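Local coordinates for NO-binding heme-dependent sensor protein (Shewanella oneidensis, PDB 4U9B) that senses nitric oxide through heme bound in its H-NOX domain, probably passing the signal on to partner proteins, and also binds a zinc ion, at residues M19-E24 with A55-M60. Sequence-based numbering, arbitrary orientation.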
loop_
_atom_site.group_PDB
_atom_site.type_symbol
_atom_site.label_atom_id
_atom_site.label_comp_id
_atom_site.label_asym_id
_atom_site.label_seq_id
_atom_site.Cartn_x
_atom_site.Cartn_y
_atom_site.Cartn_z
ATOM N N MET A 19 -19.574 -1.789 -10.630
ATOM C CA MET A 19 -19.365 -3.209 -10.384
ATOM C C MET A 19 -19.095 -3.990 -11.682
ATOM O O MET A 19 -18.304 -4.937 -11.672
ATOM C CB MET A 19 -20.580 -3.776 -9.622
ATOM C CG MET A 19 -20.513 -5.259 -9.249
ATOM S SD MET A 19 -19.125 -5.748 -8.224
ATOM C CE MET A 19 -19.628 -5.031 -6.680
ATOM N N SER A 20 -19.736 -3.604 -12.789
ATOM C CA SER A 20 -19.555 -4.309 -14.062
ATOM C C SER A 20 -18.096 -4.249 -14.512
ATOM O O SER A 20 -17.544 -5.231 -15.014
ATOM C CB SER A 20 -20.481 -3.732 -15.158
ATOM O OG SER A 20 -20.157 -2.395 -15.503
ATOM N N VAL A 21 -17.476 -3.091 -14.326
ATOM C CA VAL A 21 -16.057 -2.925 -14.615
ATOM C C VAL A 21 -15.194 -3.833 -13.739
ATOM O O VAL A 21 -14.263 -4.476 -14.225
ATOM C CB VAL A 21 -15.633 -1.458 -14.420
ATOM C CG1 VAL A 21 -14.116 -1.314 -14.454
ATOM C CG2 VAL A 21 -16.284 -0.589 -15.484
ATOM N N TRP A 22 -15.499 -3.879 -12.446
ATOM C CA TRP A 22 -14.778 -4.760 -11.539
ATOM C C TRP A 22 -14.932 -6.219 -11.959
ATOM O O TRP A 22 -13.953 -6.960 -12.011
ATOM C CB TRP A 22 -15.254 -4.568 -10.095
ATOM C CG TRP A 22 -14.701 -5.590 -9.156
ATOM C CD1 TRP A 22 -15.372 -6.641 -8.602
ATOM C CD2 TRP A 22 -13.354 -5.673 -8.670
ATOM N NE1 TRP A 22 -14.530 -7.369 -7.798
ATOM C CE2 TRP A 22 -13.287 -6.797 -7.824
ATOM C CE3 TRP A 22 -12.202 -4.906 -8.870
ATOM C CZ2 TRP A 22 -12.113 -7.169 -7.175
ATOM C CZ3 TRP A 22 -11.038 -5.280 -8.224
ATOM C CH2 TRP A 22 -11.003 -6.401 -7.387
ATOM N N ASN A 23 -16.155 -6.632 -12.276
ATOM C CA ASN A 23 -16.378 -8.008 -12.681
ATOM C C ASN A 23 -15.706 -8.306 -14.019
ATOM O O ASN A 23 -15.193 -9.408 -14.218
ATOM C CB ASN A 23 -17.877 -8.313 -12.740
ATOM C CG ASN A 23 -18.480 -8.541 -11.371
ATOM O OD1 ASN A 23 -17.818 -9.035 -10.458
ATOM N ND2 ASN A 23 -19.751 -8.192 -11.222
ATOM N N GLU A 24 -15.676 -7.328 -14.920
ATOM C CA GLU A 24 -14.961 -7.501 -16.183
ATOM C C GLU A 24 -13.485 -7.757 -15.910
ATOM O O GLU A 24 -12.884 -8.664 -16.484
ATOM C CB GLU A 24 -15.109 -6.278 -17.095
ATOM C CG GLU A 24 -14.410 -6.455 -18.447
ATOM C CD GLU A 24 -14.300 -5.166 -19.238
ATOM O OE1 GLU A 24 -14.788 -4.120 -18.761
ATOM O OE2 GLU A 24 -13.712 -5.202 -20.341
ATOM N N ALA A 55 -4.656 1.127 -15.512
ATOM C CA ALA A 55 -3.690 2.148 -15.897
ATOM C C ALA A 55 -3.673 2.351 -17.410
ATOM O O ALA A 55 -3.667 3.487 -17.883
ATOM C CB ALA A 55 -2.304 1.784 -15.400
ATOM N N GLN A 56 -3.675 1.257 -18.166
ATOM C CA GLN A 56 -3.624 1.358 -19.621
ATOM C C GLN A 56 -4.914 1.959 -20.169
ATOM O O GLN A 56 -4.895 2.664 -21.180
ATOM C CB GLN A 56 -3.365 -0.010 -20.260
ATOM C CG GLN A 56 -3.312 0.051 -21.786
ATOM C CD GLN A 56 -2.641 -1.153 -22.424
ATOM O OE1 GLN A 56 -1.835 -1.840 -21.798
ATOM N NE2 GLN A 56 -2.970 -1.407 -23.687
ATOM N N ARG A 57 -6.033 1.685 -19.504
ATOM C CA ARG A 57 -7.317 2.251 -19.910
ATOM C C ARG A 57 -7.303 3.766 -19.759
ATOM O O ARG A 57 -7.853 4.491 -20.590
ATOM C CB ARG A 57 -8.459 1.657 -19.085
ATOM C CG ARG A 57 -8.830 0.237 -19.480
ATOM C CD ARG A 57 -9.935 -0.325 -18.600
ATOM N NE ARG A 57 -10.058 -1.773 -18.760
ATOM C CZ ARG A 57 -11.181 -2.465 -18.583
ATOM N NH1 ARG A 57 -12.307 -1.849 -18.245
ATOM N NH2 ARG A 57 -11.177 -3.779 -18.753
ATOM N N LEU A 58 -6.673 4.231 -18.686
ATOM C CA LEU A 58 -6.568 5.657 -18.404
ATOM C C LEU A 58 -5.337 6.272 -19.067
ATOM O O LEU A 58 -5.118 7.479 -18.984
ATOM C CB LEU A 58 -6.523 5.886 -16.892
ATOM C CG LEU A 58 -7.754 5.373 -16.138
ATOM C CD1 LEU A 58 -7.500 5.326 -14.642
ATOM C CD2 LEU A 58 -8.960 6.239 -16.445
ATOM N N ASN A 59 -4.537 5.433 -19.724
ATOM C CA ASN A 59 -3.328 5.881 -20.411
ATOM C C ASN A 59 -2.351 6.557 -19.450
ATOM O O ASN A 59 -1.658 7.508 -19.819
ATOM C CB ASN A 59 -3.688 6.834 -21.555
ATOM C CG ASN A 59 -2.658 6.827 -22.675
ATOM O OD1 ASN A 59 -1.990 5.820 -22.922
ATOM N ND2 ASN A 59 -2.529 7.953 -23.361
ATOM N N MET A 60 -2.312 6.053 -18.218
ATOM C CA MET A 60 -1.424 6.571 -17.180
ATOM C C MET A 60 -0.273 5.621 -16.889
ATOM O O MET A 60 -0.369 4.424 -17.169
ATOM C CB MET A 60 -2.179 6.792 -15.874
ATOM C CG MET A 60 -3.251 7.847 -15.901
ATOM S SD MET A 60 -4.223 7.769 -14.386
ATOM C CE MET A 60 -2.948 7.898 -13.126
#
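Arg57 reaches from the last turn of helix 44-58 to the carboxylate of Glu24 on helix 19-29, and this salt bridge carries most of the contact. Its span explains why side chains alone make it: the nearest CA atoms of the two segments, those of Val21 and Arg57, are 11.5 Å apart. Both chains are stretched out and approach from opposite directions. Glu24 has CG anti to its backbone N (chi1 -178°) and runs on extended to the carboxylate, while Arg57 is extended from CG to NE.

The two charged groups meet obliquely, with their planes 52° apart, which rules out a coplanar fork. Arg57 NH2 lies 3.3 Å from Glu24 OE2. The second link, from Arg57 NH1 to Glu24 OE1, is a weak hydrogen bond of 3.4 Å with an N-H...O angle of 153°. Lengths of this order indicate a loose pairing, and the stronger polar partner of the guanidinium is Asp53, one turn earlier on helix 44-58, which forms a salt bridge with NE. Asp53 therefore probably helps to orient the group that Glu24 meets.

In the helical N-terminal part of this H-NOX protein, the bridge spans the gap between helices 19-29 and 44-58 at the surface, away from the heme and zinc sites. Just beyond Arg57, helix 44-58 closes in a Schellman motif: Met60 N bonds to Ala55 O at 2.9 Å and Asn59 N, more weakly, to Gln56 O at 3.1 Å, with Asn59 as the C-prime residue at positive phi.

Val21, one turn before Glu24, lays a methyl against the guanidinium. Its CB points toward the other helix, and CG1 comes to 4.2 Å from Arg57 NH1, a van der Waals contact that is again oblique to the guanidinium. Leu25 and Lys28, farther along helix 19-29, also touch the Arg57 side chain.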